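Local coordinates for protein putative isocitrate dehydrogenase, NAD-dependent (PDB 6LKY) that probably catalyses the NAD-dependent oxidative decarboxylation of isocitrate, most likely with magnesium as metal cofactor, and is seen here with bound NAD, at residues A164-V169 with F220-T225; Y156-A161 with K194-I199; N276-I281 with A327-A332. The protein carries 1 engineered substitution. All coordinates share one frame; numbering follows the deposited sequence.

Contact 1 (A164-V169 with F220-T225); sequences ARRKKV and FDVLVT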
loop_
_atom_site.group_PDB
_atom_site.type_symbol
_atom_site.label_atom_id
_atom_site.label_comp_id
_atom_site.label_asym_id
_atom_site.label_seq_id
_atom_site.Cartn_x
_atom_site.Cartn_y
_atom_site.Cartn_z
ATOM N N ALA A 164 21.320 7.291 -13.862
ATOM C CA ALA A 164 21.780 6.413 -12.796
ATOM C C ALA A 164 22.197 5.045 -13.310
ATOM O O ALA A 164 22.569 4.180 -12.503
ATOM C CB ALA A 164 20.689 6.257 -11.732
ATOM N N ARG A 165 22.134 4.834 -14.629
ATOM C CA ARG A 165 22.474 3.557 -15.265
ATOM C C ARG A 165 21.639 2.415 -14.694
ATOM O O ARG A 165 22.141 1.323 -14.421
ATOM C CB ARG A 165 23.973 3.254 -15.165
ATOM C CG ARG A 165 24.799 3.884 -16.301
ATOM C CD ARG A 165 25.292 2.835 -17.316
ATOM N NE ARG A 165 26.092 3.420 -18.397
ATOM C CZ ARG A 165 25.800 3.341 -19.694
ATOM N NH1 ARG A 165 24.727 2.676 -20.105
ATOM N NH2 ARG A 165 26.599 3.910 -20.592
ATOM N N ARG A 166 20.357 2.678 -14.494
ATOM C CA ARG A 166 19.410 1.635 -14.143
ATOM C C ARG A 166 18.725 1.140 -15.408
ATOM O O ARG A 166 18.785 1.760 -16.469
ATOM C CB ARG A 166 18.397 2.149 -13.115
ATOM C CG ARG A 166 19.044 2.324 -11.759
ATOM C CD ARG A 166 18.080 2.712 -10.672
ATOM N NE ARG A 166 18.778 2.785 -9.394
ATOM C CZ ARG A 166 18.751 1.838 -8.465
ATOM N NH1 ARG A 166 18.031 0.736 -8.644
ATOM N NH2 ARG A 166 19.433 2.006 -7.344
ATOM N N LYS A 167 18.093 -0.015 -15.304
ATOM C CA LYS A 167 17.695 -0.708 -16.511
ATOM C C LYS A 167 16.193 -0.869 -16.719
ATOM O O LYS A 167 15.792 -1.145 -17.850
ATOM C CB LYS A 167 18.489 -2.021 -16.607
ATOM C CG LYS A 167 19.813 -1.603 -17.311
ATOM C CD LYS A 167 21.104 -2.408 -17.191
ATOM C CE LYS A 167 20.986 -3.836 -16.746
ATOM N NZ LYS A 167 22.242 -4.235 -16.033
ATOM N N LYS A 168 15.351 -0.655 -15.702
ATOM C CA LYS A 168 13.914 -0.877 -15.851
ATOM C C LYS A 168 13.127 0.193 -15.102
ATOM O O LYS A 168 13.465 0.561 -13.968
ATOM C CB LYS A 168 13.509 -2.271 -15.355
ATOM C CG LYS A 168 11.995 -2.548 -15.388
ATOM C CD LYS A 168 11.712 -4.014 -15.133
ATOM C CE LYS A 168 12.325 -4.463 -13.811
ATOM N NZ LYS A 168 11.891 -5.848 -13.501
ATOM N N VAL A 169 12.074 0.685 -15.759
ATOM C CA VAL A 169 11.040 1.520 -15.147
ATOM C C VAL A 169 9.742 0.722 -15.105
ATOM O O VAL A 169 9.284 0.212 -16.136
ATOM C CB VAL A 169 10.836 2.842 -15.911
ATOM C CG1 VAL A 169 9.567 3.558 -15.406
ATOM C CG2 VAL A 169 12.055 3.751 -15.763
ATOM N N PHE A 220 12.488 -5.205 -8.677
ATOM C CA PHE A 220 12.173 -3.806 -8.906
ATOM C C PHE A 220 13.437 -2.980 -9.060
ATOM O O PHE A 220 14.446 -3.212 -8.385
ATOM C CB PHE A 220 11.327 -3.243 -7.762
ATOM C CG PHE A 220 9.935 -3.780 -7.748
ATOM C CD1 PHE A 220 8.965 -3.252 -8.580
ATOM C CD2 PHE A 220 9.610 -4.842 -6.936
ATOM C CE1 PHE A 220 7.681 -3.763 -8.575
ATOM C CE2 PHE A 220 8.333 -5.363 -6.928
ATOM C CZ PHE A 220 7.368 -4.829 -7.743
ATOM N N ASP A 221 13.340 -1.977 -9.937
ATOM C CA ASP A 221 14.436 -1.079 -10.255
ATOM C C ASP A 221 13.993 0.360 -10.000
ATOM O O ASP A 221 14.098 0.855 -8.874
ATOM C CB ASP A 221 14.871 -1.311 -11.709
ATOM C CG ASP A 221 16.271 -0.817 -11.996
ATOM O OD1 ASP A 221 16.895 -0.203 -11.106
ATOM O OD2 ASP A 221 16.755 -1.060 -13.123
ATOM N N VAL A 222 13.485 1.043 -11.021
ATOM C CA VAL A 222 12.811 2.322 -10.833
ATOM C C VAL A 222 11.313 2.072 -10.885
ATOM O O VAL A 222 10.832 1.404 -11.803
ATOM C CB VAL A 222 13.231 3.348 -11.898
ATOM C CG1 VAL A 222 12.493 4.668 -11.675
ATOM C CG2 VAL A 222 14.745 3.545 -11.870
ATOM N N LEU A 223 10.591 2.553 -9.875
ATOM C CA LEU A 223 9.133 2.574 -9.871
ATOM C C LEU A 223 8.700 4.001 -10.136
ATOM O O LEU A 223 9.251 4.914 -9.535
ATOM C CB LEU A 223 8.571 2.129 -8.523
ATOM C CG LEU A 223 8.752 0.691 -8.081
ATOM C CD1 LEU A 223 10.095 0.529 -7.385
ATOM C CD2 LEU A 223 7.597 0.319 -7.168
ATOM N N VAL A 224 7.739 4.209 -11.028
ATOM C CA VAL A 224 7.175 5.540 -11.227
ATOM C C VAL A 224 5.677 5.460 -10.967
ATOM O O VAL A 224 4.999 4.530 -11.434
ATOM C CB VAL A 224 7.493 6.119 -12.622
ATOM C CG1 VAL A 224 6.758 5.363 -13.728
ATOM C CG2 VAL A 224 7.145 7.622 -12.663
ATOM N N THR A 225 5.169 6.398 -10.176
ATOM C CA THR A 225 3.770 6.280 -9.794
ATOM C C THR A 225 3.252 7.624 -9.306
ATOM O O THR A 225 3.987 8.620 -9.234
ATOM C CB THR A 225 3.591 5.163 -8.755
ATOM O OG1 THR A 225 2.197 4.889 -8.592
ATOM C CG2 THR A 225 4.196 5.545 -7.431
#

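Contact 2 (Y156-A161 with K194-I199); sequences YAFDYA and KEYPDI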
loop_
_atom_site.group_PDB
_atom_site.type_symbol
_atom_site.label_atom_id
_atom_site.label_comp_id
_atom_site.label_asym_id
_atom_site.label_seq_id
_atom_site.Cartn_x
_atom_site.Cartn_y
_atom_site.Cartn_z
ATOM N N TYR A 156 10.859 12.217 -16.050
ATOM C CA TYR A 156 11.863 12.266 -14.991
ATOM C C TYR A 156 12.312 10.868 -14.605
ATOM O O TYR A 156 13.503 10.642 -14.376
ATOM C CB TYR A 156 11.355 13.002 -13.747
ATOM C CG TYR A 156 12.449 13.160 -12.695
ATOM C CD1 TYR A 156 12.825 12.099 -11.886
ATOM C CD2 TYR A 156 13.116 14.366 -12.537
ATOM C CE1 TYR A 156 13.831 12.225 -10.957
ATOM C CE2 TYR A 156 14.118 14.510 -11.596
ATOM C CZ TYR A 156 14.474 13.434 -10.818
ATOM O OH TYR A 156 15.475 13.556 -9.878
ATOM N N ALA A 157 11.373 9.920 -14.507
ATOM C CA ALA A 157 11.755 8.565 -14.113
ATOM C C ALA A 157 12.679 7.925 -15.153
ATOM O O ALA A 157 13.681 7.293 -14.803
ATOM C CB ALA A 157 10.506 7.700 -13.888
ATOM N N PHE A 158 12.355 8.074 -16.440
ATOM C CA PHE A 158 13.227 7.496 -17.473
ATOM C C PHE A 158 14.595 8.185 -17.521
ATOM O O PHE A 158 15.633 7.510 -17.630
ATOM C CB PHE A 158 12.547 7.566 -18.838
ATOM C CG PHE A 158 11.538 6.471 -19.068
ATOM C CD1 PHE A 158 11.945 5.191 -19.384
ATOM C CD2 PHE A 158 10.186 6.730 -18.978
ATOM C CE1 PHE A 158 11.019 4.188 -19.610
ATOM C CE2 PHE A 158 9.252 5.728 -19.193
ATOM C CZ PHE A 158 9.672 4.459 -19.513
ATOM N N ASP A 159 14.617 9.526 -17.466
ATOM C CA ASP A 159 15.885 10.255 -17.442
ATOM C C ASP A 159 16.719 9.853 -16.238
ATOM O O ASP A 159 17.941 9.691 -16.347
ATOM C CB ASP A 159 15.652 11.769 -17.430
ATOM C CG ASP A 159 15.057 12.282 -18.719
ATOM O OD1 ASP A 159 15.053 11.527 -19.710
ATOM O OD2 ASP A 159 14.585 13.443 -18.745
ATOM N N TYR A 160 16.074 9.668 -15.080
ATOM C CA TYR A 160 16.794 9.250 -13.884
ATOM C C TYR A 160 17.370 7.861 -14.065
ATOM O O TYR A 160 18.512 7.604 -13.671
ATOM C CB TYR A 160 15.869 9.284 -12.664
ATOM C CG TYR A 160 16.509 8.754 -11.387
ATOM C CD1 TYR A 160 16.527 7.382 -11.097
ATOM C CD2 TYR A 160 17.100 9.623 -10.478
ATOM C CE1 TYR A 160 17.132 6.905 -9.940
ATOM C CE2 TYR A 160 17.694 9.157 -9.319
ATOM C CZ TYR A 160 17.706 7.806 -9.056
ATOM O OH TYR A 160 18.291 7.369 -7.897
ATOM N N ALA A 161 16.584 6.946 -14.638
ATOM C CA ALA A 161 17.082 5.602 -14.919
ATOM C C ALA A 161 18.325 5.640 -15.812
ATOM O O ALA A 161 19.300 4.927 -15.551
ATOM C CB ALA A 161 15.971 4.761 -15.552
ATOM N N LYS A 194 8.228 4.668 -25.393
ATOM C CA LYS A 194 8.757 4.453 -26.734
ATOM C C LYS A 194 9.856 5.446 -27.086
ATOM O O LYS A 194 10.636 5.189 -28.007
ATOM C CB LYS A 194 7.608 4.484 -27.741
ATOM C CG LYS A 194 6.637 3.309 -27.515
ATOM C CD LYS A 194 5.568 3.162 -28.595
ATOM C CE LYS A 194 4.730 4.415 -28.739
ATOM N NZ LYS A 194 3.355 4.077 -29.198
ATOM N N GLU A 195 9.946 6.563 -26.363
ATOM C CA GLU A 195 11.063 7.481 -26.505
ATOM C C GLU A 195 12.330 6.979 -25.823
ATOM O O GLU A 195 13.362 7.652 -25.906
ATOM C CB GLU A 195 10.699 8.851 -25.932
ATOM C CG GLU A 195 9.516 9.516 -26.601
ATOM C CD GLU A 195 9.000 10.714 -25.816
ATOM O OE1 GLU A 195 9.734 11.238 -24.941
ATOM O OE2 GLU A 195 7.841 11.115 -26.063
ATOM N N TYR A 196 12.268 5.860 -25.104
ATOM C CA TYR A 196 13.396 5.360 -24.312
ATOM C C TYR A 196 13.611 3.868 -24.567
ATOM O O TYR A 196 13.530 3.050 -23.646
ATOM C CB TYR A 196 13.170 5.626 -22.825
ATOM C CG TYR A 196 13.185 7.091 -22.427
ATOM C CD1 TYR A 196 12.042 7.858 -22.526
ATOM C CD2 TYR A 196 14.348 7.695 -21.942
ATOM C CE1 TYR A 196 12.041 9.189 -22.153
ATOM C CE2 TYR A 196 14.366 9.030 -21.571
ATOM C CZ TYR A 196 13.202 9.772 -21.678
ATOM O OH TYR A 196 13.178 11.099 -21.316
ATOM N N PRO A 197 13.908 3.475 -25.811
ATOM C CA PRO A 197 14.042 2.037 -26.106
ATOM C C PRO A 197 15.195 1.366 -25.377
ATOM O O PRO A 197 15.215 0.133 -25.288
ATOM C CB PRO A 197 14.245 2.010 -27.626
ATOM C CG PRO A 197 14.888 3.313 -27.924
ATOM C CD PRO A 197 14.271 4.308 -26.974
ATOM N N ASP A 198 16.158 2.137 -24.864
ATOM C CA ASP A 198 17.229 1.573 -24.049
ATOM C C ASP A 198 16.747 1.140 -22.673
ATOM O O ASP A 198 17.446 0.364 -22.005
ATOM C CB ASP A 198 18.364 2.589 -23.864
ATOM C CG ASP A 198 17.859 3.982 -23.456
ATOM O OD1 ASP A 198 16.921 4.504 -24.088
ATOM O OD2 ASP A 198 18.406 4.560 -22.492
ATOM N N ILE A 199 15.577 1.613 -22.240
ATOM C CA ILE A 199 15.083 1.371 -20.893
ATOM C C ILE A 199 13.910 0.410 -20.987
ATOM O O ILE A 199 13.016 0.564 -21.830
ATOM C CB ILE A 199 14.683 2.656 -20.156
ATOM C CG1 ILE A 199 15.798 3.702 -20.267
ATOM C CG2 ILE A 199 14.400 2.322 -18.684
ATOM C CD1 ILE A 199 17.077 3.330 -19.507
#

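Contact 3 (N276-I281 with A327-A332); sequences NPTAMI and AQMAEA. With NAD (nicotinamide-adenine-dinucleotide), chain C.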
loop_
_atom_site.group_PDB
_atom_site.type_symbol
_atom_site.label_atom_id
_atom_site.label_comp_id
_atom_site.label_asym_id
_atom_site.label_seq_id
_atom_site.Cartn_x
_atom_site.Cartn_y
_atom_site.Cartn_z
ATOM N N ASN A 276 16.325 7.232 15.302
ATOM C CA ASN A 276 17.392 6.948 14.352
ATOM C C ASN A 276 17.642 8.161 13.467
ATOM O O ASN A 276 16.710 8.637 12.808
ATOM C CB ASN A 276 17.034 5.745 13.494
ATOM C CG ASN A 276 18.222 5.198 12.736
ATOM O OD1 ASN A 276 19.202 5.913 12.480
ATOM N ND2 ASN A 276 18.147 3.920 12.374
ATOM N N PRO A 277 18.861 8.697 13.425
ATOM C CA PRO A 277 19.137 9.864 12.583
ATOM C C PRO A 277 19.569 9.516 11.172
ATOM O O PRO A 277 19.829 10.431 10.381
ATOM C CB PRO A 277 20.277 10.557 13.348
ATOM C CG PRO A 277 21.026 9.415 13.984
ATOM C CD PRO A 277 20.000 8.351 14.297
ATOM N N THR A 278 19.629 8.224 10.854
ATOM C CA THR A 278 20.144 7.777 9.565
ATOM C C THR A 278 19.391 8.413 8.408
ATOM O O THR A 278 20.005 8.892 7.449
ATOM C CB THR A 278 20.054 6.258 9.479
ATOM O OG1 THR A 278 20.774 5.681 10.573
ATOM C CG2 THR A 278 20.599 5.753 8.141
ATOM N N ALA A 279 18.054 8.405 8.467
ATOM C CA ALA A 279 17.260 8.944 7.363
ATOM C C ALA A 279 17.605 10.405 7.100
ATOM O O ALA A 279 17.828 10.807 5.950
ATOM C CB ALA A 279 15.769 8.784 7.659
ATOM N N MET A 280 17.679 11.215 8.162
ATOM C CA MET A 280 18.023 12.624 7.980
ATOM C C MET A 280 19.443 12.784 7.449
ATOM O O MET A 280 19.705 13.640 6.592
ATOM C CB MET A 280 17.863 13.381 9.298
ATOM C CG MET A 280 17.660 14.875 9.089
ATOM S SD MET A 280 16.020 15.217 8.391
ATOM C CE MET A 280 16.436 16.313 7.026
ATOM N N ILE A 281 20.365 11.943 7.922
ATOM C CA ILE A 281 21.744 12.015 7.450
ATOM C C ILE A 281 21.830 11.644 5.967
ATOM O O ILE A 281 22.521 12.313 5.191
ATOM C CB ILE A 281 22.632 11.135 8.354
ATOM C CG1 ILE A 281 22.765 11.800 9.731
ATOM C CG2 ILE A 281 24.006 10.962 7.774
ATOM C CD1 ILE A 281 22.965 10.832 10.886
ATOM N N ALA A 327 22.231 10.878 19.762
ATOM C CA ALA A 327 23.507 11.600 19.791
ATOM C C ALA A 327 24.724 10.662 19.664
ATOM O O ALA A 327 25.634 10.974 18.880
ATOM C CB ALA A 327 23.588 12.473 21.046
ATOM N N GLN A 328 24.779 9.540 20.428
ATOM C CA GLN A 328 25.699 8.434 20.083
ATOM C C GLN A 328 25.883 8.213 18.620
ATOM O O GLN A 328 27.000 8.280 18.093
ATOM C CB GLN A 328 25.234 7.052 20.557
ATOM C CG GLN A 328 26.288 5.925 21.011
ATOM C CD GLN A 328 26.793 5.684 22.388
ATOM O OE1 GLN A 328 26.038 5.513 23.326
ATOM N NE2 GLN A 328 28.095 5.353 22.432
ATOM N N MET A 329 24.813 7.729 18.006
ATOM C CA MET A 329 24.896 7.254 16.647
ATOM C C MET A 329 25.412 8.353 15.745
ATOM O O MET A 329 26.247 8.102 14.867
ATOM C CB MET A 329 23.528 6.746 16.209
ATOM C CG MET A 329 23.579 6.080 14.879
ATOM S SD MET A 329 22.062 5.236 14.429
ATOM C CE MET A 329 22.610 4.505 12.892
ATOM N N ALA A 330 24.979 9.597 16.004
ATOM C CA ALA A 330 25.495 10.721 15.232
ATOM C C ALA A 330 27.013 10.874 15.433
ATOM O O ALA A 330 27.748 11.119 14.473
ATOM C CB ALA A 330 24.755 12.016 15.607
ATOM N N GLU A 331 27.508 10.751 16.678
ATOM C CA GLU A 331 28.949 10.902 16.915
ATOM C C GLU A 331 29.731 9.796 16.252
ATOM O O GLU A 331 30.764 10.068 15.642
ATOM C CB GLU A 331 29.290 10.954 18.403
ATOM C CG GLU A 331 29.800 12.316 18.887
ATOM C CD GLU A 331 31.054 12.752 18.082
ATOM O OE1 GLU A 331 31.025 13.880 17.519
ATOM O OE2 GLU A 331 32.041 11.934 17.853
ATOM N N ALA A 332 29.220 8.554 16.311
ATOM C CA ALA A 332 29.853 7.439 15.598
ATOM C C ALA A 332 29.958 7.721 14.104
ATOM O O ALA A 332 31.017 7.513 13.480
ATOM C CB ALA A 332 29.081 6.136 15.834
HETATM P PA NAD C . 5.804 8.559 11.748
HETATM O O1A NAD C . 5.996 9.872 12.468
HETATM O O2A NAD C . 6.779 8.420 10.618
HETATM O O5B NAD C . 5.911 7.361 12.803
HETATM C C5B NAD C . 5.667 6.032 12.352
HETATM C C4B NAD C . 6.439 5.067 13.231
HETATM O O4B NAD C . 7.819 5.138 12.822
HETATM C C3B NAD C . 6.341 5.501 14.689
HETATM O O3B NAD C . 6.192 4.372 15.538
HETATM C C2B NAD C . 7.674 6.191 14.935
HETATM O O2B NAD C . 8.126 6.129 16.297
HETATM C C1B NAD C . 8.613 5.518 13.945
HETATM N N9A NAD C . 9.598 6.545 13.641
HETATM C C8A NAD C . 9.530 7.264 12.355
HETATM N N7A NAD C . 10.815 7.983 12.441
HETATM C C5A NAD C . 11.762 6.923 12.768
HETATM C C6A NAD C . 12.948 7.463 13.548
HETATM N N6A NAD C . 13.813 8.223 12.632
HETATM N N1A NAD C . 13.688 6.307 14.077
HETATM C C2A NAD C . 12.925 5.483 15.035
HETATM N N3A NAD C . 11.508 5.856 15.063
HETATM C C4A NAD C . 10.981 6.044 13.714
HETATM O O3 NAD C . 4.343 8.474 11.089
HETATM P PN NAD C . 2.963 8.859 11.793
HETATM O O1N NAD C . 2.931 8.581 13.262
HETATM O O2N NAD C . 1.897 8.084 11.035
HETATM O O5D NAD C . 2.762 10.437 11.564
HETATM C C5D NAD C . 3.241 11.381 12.536
HETATM C C4D NAD C . 3.206 12.782 11.939
HETATM O O4D NAD C . 4.254 12.966 10.971
HETATM C C3D NAD C . 1.876 13.051 11.234
HETATM O O3D NAD C . 1.417 14.332 11.655
HETATM C C2D NAD C . 2.258 13.077 9.765
HETATM O O2D NAD C . 1.463 13.956 8.972
HETATM C C1D NAD C . 3.696 13.575 9.792
HETATM N N1N NAD C . 4.342 13.233 8.499
HETATM C C2N NAD C . 5.562 13.982 8.233
HETATM C C3N NAD C . 5.941 13.662 6.805
HETATM C C7N NAD C . 6.914 14.673 6.189
HETATM O O7N NAD C . 7.861 14.051 5.330
HETATM N N7N NAD C . 7.539 15.507 7.212
HETATM C C4N NAD C . 6.332 12.209 6.586
HETATM C C5N NAD C . 5.339 11.247 7.207
HETATM C C6N NAD C . 4.459 11.765 8.349
#

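Contact 1 (A164-V169 with F220-T225)
Val169 and Val222 lie side by side as a parallel bridge pair, their CA atoms 4.7 Å apart, where two neighbouring strands begin. The touching parts run in the same general sense but diverge by 43°. Between them, the amide of Val222 donates to the carbonyl O of Lys168, N to O 3.0 Å, while CA of Val169 makes a CA-H...O contact with O of Val222. Val222 also bonds to the backbone of Thr170, which carries the pairing onward.

Just before the bridge, the side chain of Asp221 reaches across to the other segment. Its CG is anti to the backbone N (chi1 -159°), which swings the carboxylate across to the turn that follows Arg165. There OD2 accepts twice, from Lys167 N at 2.8 Å and from Lys168 N at 3.0 Å, both amides approaching from the same face of the carboxylate. The other oxygen, OD1, forms a salt bridge with NH1 of Arg166 (2.9 Å) and sits at the edge of the guanidinium, close to its plane. The extended chain of Arg166 runs alongside OD1, with CB, CG and CD all close to it, and its CD rests 3.6 Å from CG2 of Val222; its NH2 is held separately by Asn111. An alanine in place of Asp221 would probably leave the amides of Lys167 and Lys168 and the guanidinium of Arg166 without this shared acceptor, freeing the turn to shift.

On the apolar side, CG1 of Val169 meets CG1 of Val224 at 3.7 Å. Val169, Val222 and Val224 all pack against helix 147-163. Strand 168-173 is bordered by 222-225 and 200-205, so this is the parallel portion of the mixed central sheet, layered with helices, of the isocitrate/isopropylmalate dehydrogenase fold.

Contact 2 (Y156-A161 with K194-I199)
Phe158 lays its CB squarely over the centre of the Tyr196 ring, a CH-pi contact with CB 3.4 Å from the centroid. The two rings continue this as an offset stack, centroids 4.8 Å apart and planes inclined by 16°, with the Phe158 ring displaced toward the CB and CD1 side of the tyrosine. At the far end of Tyr196, OH donates to OD1 of Asp159 over a short 2.5 Å, reaching the syn side of the carboxylate from 34° out of its plane. The tyrosine is thus gripped at its face and at its tip by consecutive helix residues. Ile199 brings CB to the edge of the Phe158 ring, 3.8 Å from CD1, and its CG2 lies more loosely beside CB of Ala161.

The loop carrying Tyr196 and Ile199 leads from helix 181-193 into strand 200-205, within a beta-alpha-beta unit whose first strand, 168-173, runs beneath helix 147-163. A type I turn, closed by Ile199 N to Tyr196 O at 2.9 Å, presents both side chains to the helix. Farther out, Glu195 is salt-bridged to Arg155 and Asp198 to Arg162, while Val169 of the sheet touches Phe158, Ala161 and Ile199.

Contact 3 (N276-I281 with A327-A332)
Met329 reaches toward Asn276 and Thr278 on a fully extended chain: CG is anti to the backbone N (chi1 -173°), and the following torsions are also near trans, so the thioether end projects well clear of its helix. Asn276 likewise holds CG anti to its own N (chi1 -166°), which places OD1 where the sulphur arrives. SD of Met329 then lies 3.5 Å from OD1 of Asn276 and 3.7 Å from CD of Pro277, and the terminal CE sits 3.2 Å from OG1 of Thr278. This methyl therefore comes up against the polar start of helix 278-290, while the proline ring gives the sulphur an apolar neighbour. Pro277 CG approaches the backbone of Ala330 only distantly, at 4.4 Å from its N.

Asn276 makes the capping bond that opens helix 278-290, an Asx turn in which OD1 accepts from the amide of Thr278, N to OD1 2.9 Å. The donor stands above the carbonyl plane. The hydroxyl of Thr278 turns back to the same OD1; that separation is modelled as unusually short. The amide end of Asn276 has its own partner, ND2 bonding to Asp317, so both ends of the side chain are held and its rotation is fixed.

The main chain of Asn276 meanwhile faces the cofactor. Its O accepts from N6A of NAD at 2.9 Å, with a bent N-H...O angle of 137°, and its CB lies 3.4 Å from the adenine N1A. The same NAD is hydrogen-bonded to Gly264, Ser265, Ala266 and Asp268, to Thr71, and to Asn176 of the second subunit. Met329 also touches Ile308 of helix 294-310, and Ala19 of helix 13-26 packs against both Pro277 and Ala330.

From the N terminus, the first segment met is 156-161 on helix 147-163, followed two residues later by 164-169 at the start of strand 168-173. The chain then passes through helix 181-193 and returns at 194-199 to close contact 2; only at 220-225 does it close contact 1, so the two loops cross. Their centres are about 9 Å apart, and a probable hydrogen bond from Arg166 N to Ala161 O (2.7 Å) joins them. Together they tie helix 147-163 and the loop before strand 200-205 to the parallel strands. Contact 3 follows in series, its loop opening at 276-281 and closing at 327-332, and joins helices 278-290 and 326-337 beside the NAD adenine; its centre is about 29 Å from that of contact 1.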